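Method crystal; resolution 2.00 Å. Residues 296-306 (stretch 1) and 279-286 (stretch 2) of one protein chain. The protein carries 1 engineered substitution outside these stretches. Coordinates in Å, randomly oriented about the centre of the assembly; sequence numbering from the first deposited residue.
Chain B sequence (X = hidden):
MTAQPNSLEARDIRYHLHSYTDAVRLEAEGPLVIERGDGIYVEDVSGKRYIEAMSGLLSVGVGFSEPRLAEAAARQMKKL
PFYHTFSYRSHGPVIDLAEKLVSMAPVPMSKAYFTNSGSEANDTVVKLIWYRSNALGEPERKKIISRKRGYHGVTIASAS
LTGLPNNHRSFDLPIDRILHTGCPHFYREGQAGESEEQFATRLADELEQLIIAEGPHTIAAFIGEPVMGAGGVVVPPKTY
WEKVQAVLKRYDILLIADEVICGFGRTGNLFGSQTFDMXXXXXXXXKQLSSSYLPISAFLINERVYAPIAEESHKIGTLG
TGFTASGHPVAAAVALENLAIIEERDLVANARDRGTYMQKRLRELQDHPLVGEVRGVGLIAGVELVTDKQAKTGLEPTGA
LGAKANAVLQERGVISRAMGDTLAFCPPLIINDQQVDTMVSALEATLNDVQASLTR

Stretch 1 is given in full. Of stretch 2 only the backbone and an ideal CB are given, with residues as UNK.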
ATOM      1  N   ILE B 296       8.397   3.519   0.547  1.00  4.27           N
ATOM      2  CA  ILE B 296       8.284   4.286  -0.687  1.00  3.93           C
ATOM      3  C   ILE B 296       8.663   3.371  -1.856  1.00  4.02           C
ATOM      4  O   ILE B 296       9.539   2.516  -1.739  1.00  4.47           O
ATOM      5  CB  ILE B 296       9.157   5.556  -0.668  1.00  4.33           C
ATOM      6  CG1 ILE B 296       9.009   6.323  -1.977  1.00  4.30           C
ATOM      7  CG2 ILE B 296      10.611   5.184  -0.453  1.00  5.60           C
ATOM      8  CD1 ILE B 296       9.662   7.707  -1.985  1.00  8.74           C
ATOM      9  N   SER B 297       7.978   3.551  -2.971  1.00  3.21           N
ATOM     10  CA  SER B 297       8.275   2.806  -4.188  1.00  2.92           C
ATOM     11  C   SER B 297       8.125   3.754  -5.363  1.00  2.97           C
ATOM     12  O   SER B 297       7.582   4.850  -5.232  1.00  2.52           O
ATOM     13  CB  SER B 297       7.359   1.593  -4.341  1.00  2.37           C
ATOM     14  OG  SER B 297       7.406   0.808  -3.159  1.00  9.44           O
ATOM     15  N   ALA B 298       8.590   3.306  -6.520  1.00  2.99           N
ATOM     16  CA  ALA B 298       8.606   4.155  -7.703  1.00  3.61           C
ATOM     17  C   ALA B 298       8.562   3.263  -8.923  1.00  3.75           C
ATOM     18  O   ALA B 298       9.026   2.116  -8.881  1.00  3.54           O
ATOM     19  CB  ALA B 298       9.856   5.043  -7.757  1.00  3.58           C
ATOM     20  N   PHE B 299       8.019   3.789 -10.010  1.00  3.73           N
ATOM     21  CA  PHE B 299       8.278   3.166 -11.300  1.00  4.18           C
ATOM     22  C   PHE B 299       8.666   4.243 -12.307  1.00  4.50           C
ATOM     23  O   PHE B 299       8.262   5.408 -12.193  1.00  3.49           O
ATOM     24  CB  PHE B 299       7.110   2.308 -11.780  1.00  3.26           C
ATOM     25  CG  PHE B 299       5.814   3.056 -11.986  1.00  3.44           C
ATOM     26  CD1 PHE B 299       4.897   3.189 -10.949  1.00  3.38           C
ATOM     27  CD2 PHE B 299       5.485   3.569 -13.247  1.00  3.69           C
ATOM     28  CE1 PHE B 299       3.689   3.838 -11.152  1.00  4.95           C
ATOM     29  CE2 PHE B 299       4.288   4.238 -13.453  1.00  4.92           C
ATOM     30  CZ  PHE B 299       3.385   4.375 -12.411  1.00  4.29           C
ATOM     31  N   LEU B 300       9.503   3.848 -13.257  1.00  2.34           N
ATOM     32  CA  LEU B 300       9.942   4.704 -14.349  1.00  3.24           C
ATOM     33  C   LEU B 300       9.308   4.210 -15.641  1.00  3.88           C
ATOM     34  O   LEU B 300       9.147   2.993 -15.837  1.00  2.41           O
ATOM     35  CB  LEU B 300      11.460   4.654 -14.488  1.00  3.44           C
ATOM     36  CG  LEU B 300      12.264   5.298 -13.349  1.00  7.27           C
ATOM     37  CD1 LEU B 300      13.680   4.765 -13.358  1.00  8.31           C
ATOM     38  CD2 LEU B 300      12.278   6.786 -13.586  1.00 11.30           C
ATOM     39  N   ILE B 301       8.976   5.142 -16.533  1.00  2.71           N
ATOM     40  CA  ILE B 301       8.500   4.768 -17.858  1.00  2.99           C
ATOM     41  C   ILE B 301       9.305   5.509 -18.911  1.00  3.36           C
ATOM     42  O   ILE B 301       9.759   6.642 -18.692  1.00  3.35           O
ATOM     43  CB  ILE B 301       6.987   5.044 -18.039  1.00  3.26           C
ATOM     44  CG1 ILE B 301       6.713   6.532 -17.986  1.00  3.80           C
ATOM     45  CG2 ILE B 301       6.174   4.321 -16.961  1.00  2.41           C
ATOM     46  CD1 ILE B 301       5.271   6.874 -18.287  1.00  5.08           C
ATOM     47  N   ASN B 302       9.473   4.874 -20.068  1.00  4.58           N
ATOM     48  CA  ASN B 302      10.250   5.513 -21.120  1.00  6.07           C
ATOM     49  C   ASN B 302       9.337   6.371 -21.995  1.00  9.14           C
ATOM     50  O   ASN B 302       8.128   6.509 -21.741  1.00  7.31           O
ATOM     51  CB  ASN B 302      11.041   4.481 -21.907  1.00  5.87           C
ATOM     52  CG  ASN B 302      10.170   3.523 -22.694  1.00  7.35           C
ATOM     53  OD1 ASN B 302       8.962   3.685 -22.780  1.00  6.29           O
ATOM     54  ND2 ASN B 302      10.795   2.531 -23.293  1.00  8.07           N
ATOM     55  N   GLU B 303       9.920   6.993 -23.022  1.00  9.21           N
ATOM     56  CA  GLU B 303       9.147   7.903 -23.856  1.00 12.43           C
ATOM     57  C   GLU B 303       8.105   7.144 -24.689  1.00  8.88           C
ATOM     58  O   GLU B 303       6.995   7.636 -24.892  1.00  9.42           O
ATOM     59  CB  GLU B 303      10.086   8.710 -24.759  1.00 14.24           C
ATOM     60  CG  GLU B 303       9.380   9.801 -25.566  1.00 20.19           C
ATOM     61  CD  GLU B 303       8.753  10.878 -24.686  1.00 26.49           C
ATOM     62  OE1 GLU B 303       7.756  11.480 -25.124  1.00 34.04           O
ATOM     63  OE2 GLU B 303       9.245  11.126 -23.545  1.00 23.66           O
ATOM     64  N   ARG B 304       8.452   5.950 -25.152  1.00  8.49           N
ATOM     65  CA  ARG B 304       7.504   5.111 -25.863  1.00 10.49           C
ATOM     66  C   ARG B 304       6.212   4.941 -25.068  1.00 10.41           C
ATOM     67  O   ARG B 304       5.113   5.083 -25.605  1.00 10.11           O
ATOM     68  CB  ARG B 304       8.138   3.748 -26.151  1.00 10.52           C
ATOM     69  CG  ARG B 304       7.222   2.708 -26.776  1.00 12.27           C
ATOM     70  CD  ARG B 304       7.876   1.350 -26.719  1.00 16.01           C
ATOM     71  NE  ARG B 304       7.107   0.315 -27.404  1.00 17.70           N
ATOM     72  CZ  ARG B 304       7.423  -0.973 -27.399  1.00 23.86           C
ATOM     73  NH1 ARG B 304       8.488  -1.395 -26.724  1.00 21.74           N
ATOM     74  NH2 ARG B 304       6.672  -1.839 -28.065  1.00 26.26           N
ATOM     75  N   VAL B 305       6.336   4.647 -23.764  1.00  8.80           N
ATOM     76  CA  VAL B 305       5.159   4.510 -22.923  1.00  6.81           C
ATOM     77  C   VAL B 305       4.508   5.854 -22.680  1.00  8.90           C
ATOM     78  O   VAL B 305       3.282   5.984 -22.750  1.00  9.70           O
ATOM     79  CB  VAL B 305       5.525   3.813 -21.596  1.00  5.39           C
ATOM     80  CG1 VAL B 305       4.339   3.792 -20.638  1.00  5.87           C
ATOM     81  CG2 VAL B 305       6.038   2.399 -21.860  1.00  5.13           C
ATOM     82  N   TYR B 306       5.310   6.877 -22.383  1.00  8.85           N
ATOM     83  CA  TYR B 306       4.771   8.159 -21.938  1.00 10.39           C
ATOM     84  C   TYR B 306       4.127   8.959 -23.082  1.00  9.83           C
ATOM     85  O   TYR B 306       3.168   9.686 -22.840  1.00 10.96           O
ATOM     86  CB  TYR B 306       5.871   8.995 -21.286  1.00  9.24           C
ATOM     87  CG  TYR B 306       5.412  10.348 -20.776  1.00 11.98           C
ATOM     88  CD1 TYR B 306       4.558  10.456 -19.690  1.00 12.55           C
ATOM     89  CD2 TYR B 306       5.856  11.527 -21.387  1.00 16.45           C
ATOM     90  CE1 TYR B 306       4.140  11.695 -19.219  1.00 14.84           C
ATOM     91  CE2 TYR B 306       5.448  12.769 -20.932  1.00 17.28           C
ATOM     92  CZ  TYR B 306       4.591  12.848 -19.848  1.00 18.24           C
ATOM     93  OH  TYR B 306       4.181  14.086 -19.403  1.00 24.02           O
ATOM     94  N   UNK B 279      16.049  -4.705 -21.521  1.00  5.66           N
ATOM     95  CA  UNK B 279      15.780  -3.360 -22.016  1.00  5.46           C
ATOM     96  C   UNK B 279      14.311  -3.053 -21.754  1.00  6.93           C
ATOM     97  O   UNK B 279      13.497  -3.024 -22.671  1.00  6.41           O
ATOM     98  CB  UNK B 279      16.119  -3.230 -23.502  1.00  5.46           C
ATOM     99  N   UNK B 280      13.951  -2.825 -20.483  1.00  6.39           N
ATOM    100  CA  UNK B 280      12.545  -2.627 -20.150  1.00  3.54           C
ATOM    101  C   UNK B 280      12.001  -1.298 -20.648  1.00  5.38           C
ATOM    102  O   UNK B 280      12.732  -0.313 -20.780  1.00  4.75           O
ATOM    103  CB  UNK B 280      12.352  -2.721 -18.635  1.00  3.54           C
ATOM    104  N   UNK B 281      10.690  -1.282 -20.894  1.00  2.88           N
ATOM    105  CA  UNK B 281       9.959  -0.041 -21.124  1.00  5.30           C
ATOM    106  C   UNK B 281       9.509   0.617 -19.825  1.00  3.52           C
ATOM    107  O   UNK B 281       9.319   1.840 -19.790  1.00  5.14           O
ATOM    108  CB  UNK B 281       8.744  -0.309 -22.014  1.00  5.30           C
ATOM    109  N   UNK B 282       9.322  -0.188 -18.785  1.00  2.11           N
ATOM    110  CA  UNK B 282       8.848   0.234 -17.476  1.00  2.05           C
ATOM    111  C   UNK B 282       9.716  -0.479 -16.437  1.00  2.93           C
ATOM    112  O   UNK B 282       9.970  -1.681 -16.560  1.00  3.94           O
ATOM    113  CB  UNK B 282       7.363  -0.079 -17.284  1.00  2.05           C
ATOM    114  N   UNK B 283      10.159   0.250 -15.416  1.00  3.53           N
ATOM    115  CA  UNK B 283      11.026  -0.317 -14.383  1.00  4.14           C
ATOM    116  C   UNK B 283      10.430   0.018 -13.016  1.00  3.77           C
ATOM    117  O   UNK B 283      10.171   1.185 -12.733  1.00  4.18           O
ATOM    118  CB  UNK B 283      12.455   0.215 -14.504  1.00  4.14           C
ATOM    119  N   UNK B 284      10.237  -1.002 -12.177  1.00  2.49           N
ATOM    120  CA  UNK B 284       9.566  -0.870 -10.882  1.00  2.18           C
ATOM    121  C   UNK B 284      10.598  -1.063  -9.781  1.00  3.54           C
ATOM    122  O   UNK B 284      11.386  -2.022  -9.814  1.00  2.00           O
ATOM    123  CB  UNK B 284       8.423  -1.877 -10.741  1.00  2.18           C
ATOM    124  N   UNK B 285      10.582  -0.167  -8.790  1.00  3.87           N
ATOM    125  CA  UNK B 285      11.570  -0.167  -7.722  1.00  6.24           C
ATOM    126  C   UNK B 285      10.889  -0.041  -6.360  1.00  8.66           C
ATOM    127  O   UNK B 285       9.821   0.560  -6.236  1.00  6.98           O
ATOM    128  CB  UNK B 285      12.575   0.969  -7.924  1.00  6.24           C
ATOM    129  N   UNK B 286      11.528  -0.606  -5.342  1.00 10.55           N
ATOM    130  CA  UNK B 286      11.147  -0.365  -3.965  1.00 11.32           C
ATOM    131  C   UNK B 286      12.275  -0.840  -3.051  1.00 11.50           C
ATOM    132  O   UNK B 286      13.421  -0.968  -3.500  1.00 11.86           O
ATOM    133  CB  UNK B 286       9.831  -1.069  -3.629  1.00 11.32           C
TER

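Stretch 2 runs antiparallel to the strand of stretch 1. Positions 283 and 285 hold the hydrogen-bonded pairings, while 282 and 284 sit opposite Ile301 and Phe299 in the non-hydrogen-bonded ones, so side chains alternate between two faces.

Position 279 finds nothing of stretch 1 within 5.5 Å of its ideal CB; it is Lys279, extended and out of reach. Position 280 is equally free, and its phi of -71° with psi of 153° suits many residues, proline among them. It is Pro280.

Position 281 leaves the strand geometry, with phi/psi of -85/-27. Its ideal CB lies 3.7 Å from Asn302 ND2, a donor, and 4.8 Å from Arg304 NH1, a positive charge. A short acceptor is wanted: aspartate, or asparagine, an acceptor without a charge to answer Arg304. Asp281, with chi1 m, brings OD1 to 3.1 Å from Asn302 ND2 and 3.0 Å from Arg304 NH1, a hydrogen bond and a salt bridge on one oxygen. Asn302 OD1 meanwhile caps the helix by accepting from Val305 N at 3.0 Å. The backbone adds Asn302 N to Asp281 O, 3.1 Å.

Position 282 shares a face with Phe299 and Ile301, and Val305 CG2 lies 5.4 Å from its ideal CB. Valine, isoleucine or leucine would suit. In Ile282, CG1 reaches Val305 CG2 at 4.0 Å and Ile301 CG2 at 4.1 Å.

Position 283 turns to the face of Ala298 and Leu300, but its ideal CB comes no nearer than 4.5 Å to stretch 1, at Leu300 O, with the Leu300 side chain alongside, so several apolar residues would do. Leu283 contributes mainly backbone: its N donates to Leu300 O (3.0 Å) and its O accepts from Leu300 N (2.8 Å).

The ideal CB of position 284 lies 4.5 Å from Phe299 CB, while the ring leads away; a modest beta-branched residue fits. Val284 places CG2 4.2 Å from Phe299 CB.

Position 285 has small Ala298 as its partner, with Leu300 further along the same face, so a long, flexible apolar chain can use the room. Met285 ends closer to stretch 1 than it starts, with CE 3.5 Å from Leu300 CD1 and 4.1 Å from Ala298 CB.

Position 286 has Ser297 OG, its place less sure, 3.1 Å from its ideal CB, which favours something small; glycine or alanine would fit, and serine could also answer the hydroxyl. Ser286 OG hydrogen-bonds Ser297 OG at 2.7 Å.

Stretch 2, residues 279-286: KPDILVMS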
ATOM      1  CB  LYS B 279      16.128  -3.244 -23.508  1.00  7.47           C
ATOM      2  CG  LYS B 279      17.612  -3.446 -23.764  1.00 13.31           C
ATOM      3  CD  LYS B 279      18.006  -3.145 -25.206  1.00 24.74           C
ATOM      4  CE  LYS B 279      19.529  -3.231 -25.372  1.00 37.07           C
ATOM      5  NZ  LYS B 279      19.926  -3.366 -26.809  1.00 47.16           N
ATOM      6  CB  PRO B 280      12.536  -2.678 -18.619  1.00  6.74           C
ATOM      7  CG  PRO B 280      13.925  -2.244 -18.223  1.00  6.56           C
ATOM      8  CD  PRO B 280      14.821  -2.817 -19.300  1.00  5.31           C
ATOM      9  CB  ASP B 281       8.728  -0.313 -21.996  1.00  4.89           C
ATOM     10  CG  ASP B 281       9.090  -0.892 -23.344  1.00  7.84           C
ATOM     11  OD1 ASP B 281       9.559  -0.114 -24.192  1.00  7.83           O
ATOM     12  OD2 ASP B 281       8.922  -2.127 -23.550  1.00  7.18           O
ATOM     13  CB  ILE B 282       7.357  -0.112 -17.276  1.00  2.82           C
ATOM     14  CG1 ILE B 282       6.495   0.530 -18.371  1.00  3.05           C
ATOM     15  CG2 ILE B 282       6.858   0.279 -15.858  1.00  2.05           C
ATOM     16  CD1 ILE B 282       5.015   0.154 -18.278  1.00  2.05           C
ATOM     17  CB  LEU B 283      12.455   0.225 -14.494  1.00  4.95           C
ATOM     18  CG  LEU B 283      13.526  -0.494 -13.686  1.00 11.06           C
ATOM     19  CD1 LEU B 283      14.872  -0.376 -14.380  1.00 14.30           C
ATOM     20  CD2 LEU B 283      13.614   0.052 -12.265  1.00  9.94           C
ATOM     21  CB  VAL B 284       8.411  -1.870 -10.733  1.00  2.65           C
ATOM     22  CG1 VAL B 284       7.631  -1.604  -9.421  1.00  2.19           C
ATOM     23  CG2 VAL B 284       7.458  -1.852 -11.951  1.00  2.00           C
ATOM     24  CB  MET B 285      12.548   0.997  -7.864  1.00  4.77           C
ATOM     25  CG  MET B 285      13.410   0.934  -9.100  1.00 10.11           C
ATOM     26  SD  MET B 285      13.966   2.598  -9.575  1.00 13.67           S
ATOM     27  CE  MET B 285      12.499   3.251 -10.382  1.00 15.61           C
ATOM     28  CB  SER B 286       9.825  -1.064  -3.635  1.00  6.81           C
ATOM     29  OG  SER B 286       9.400  -0.749  -2.309  1.00 11.51           O
TER
HETATM   30  O   HOH W   1      10.211  -3.286 -25.387  1.00 17.03           O
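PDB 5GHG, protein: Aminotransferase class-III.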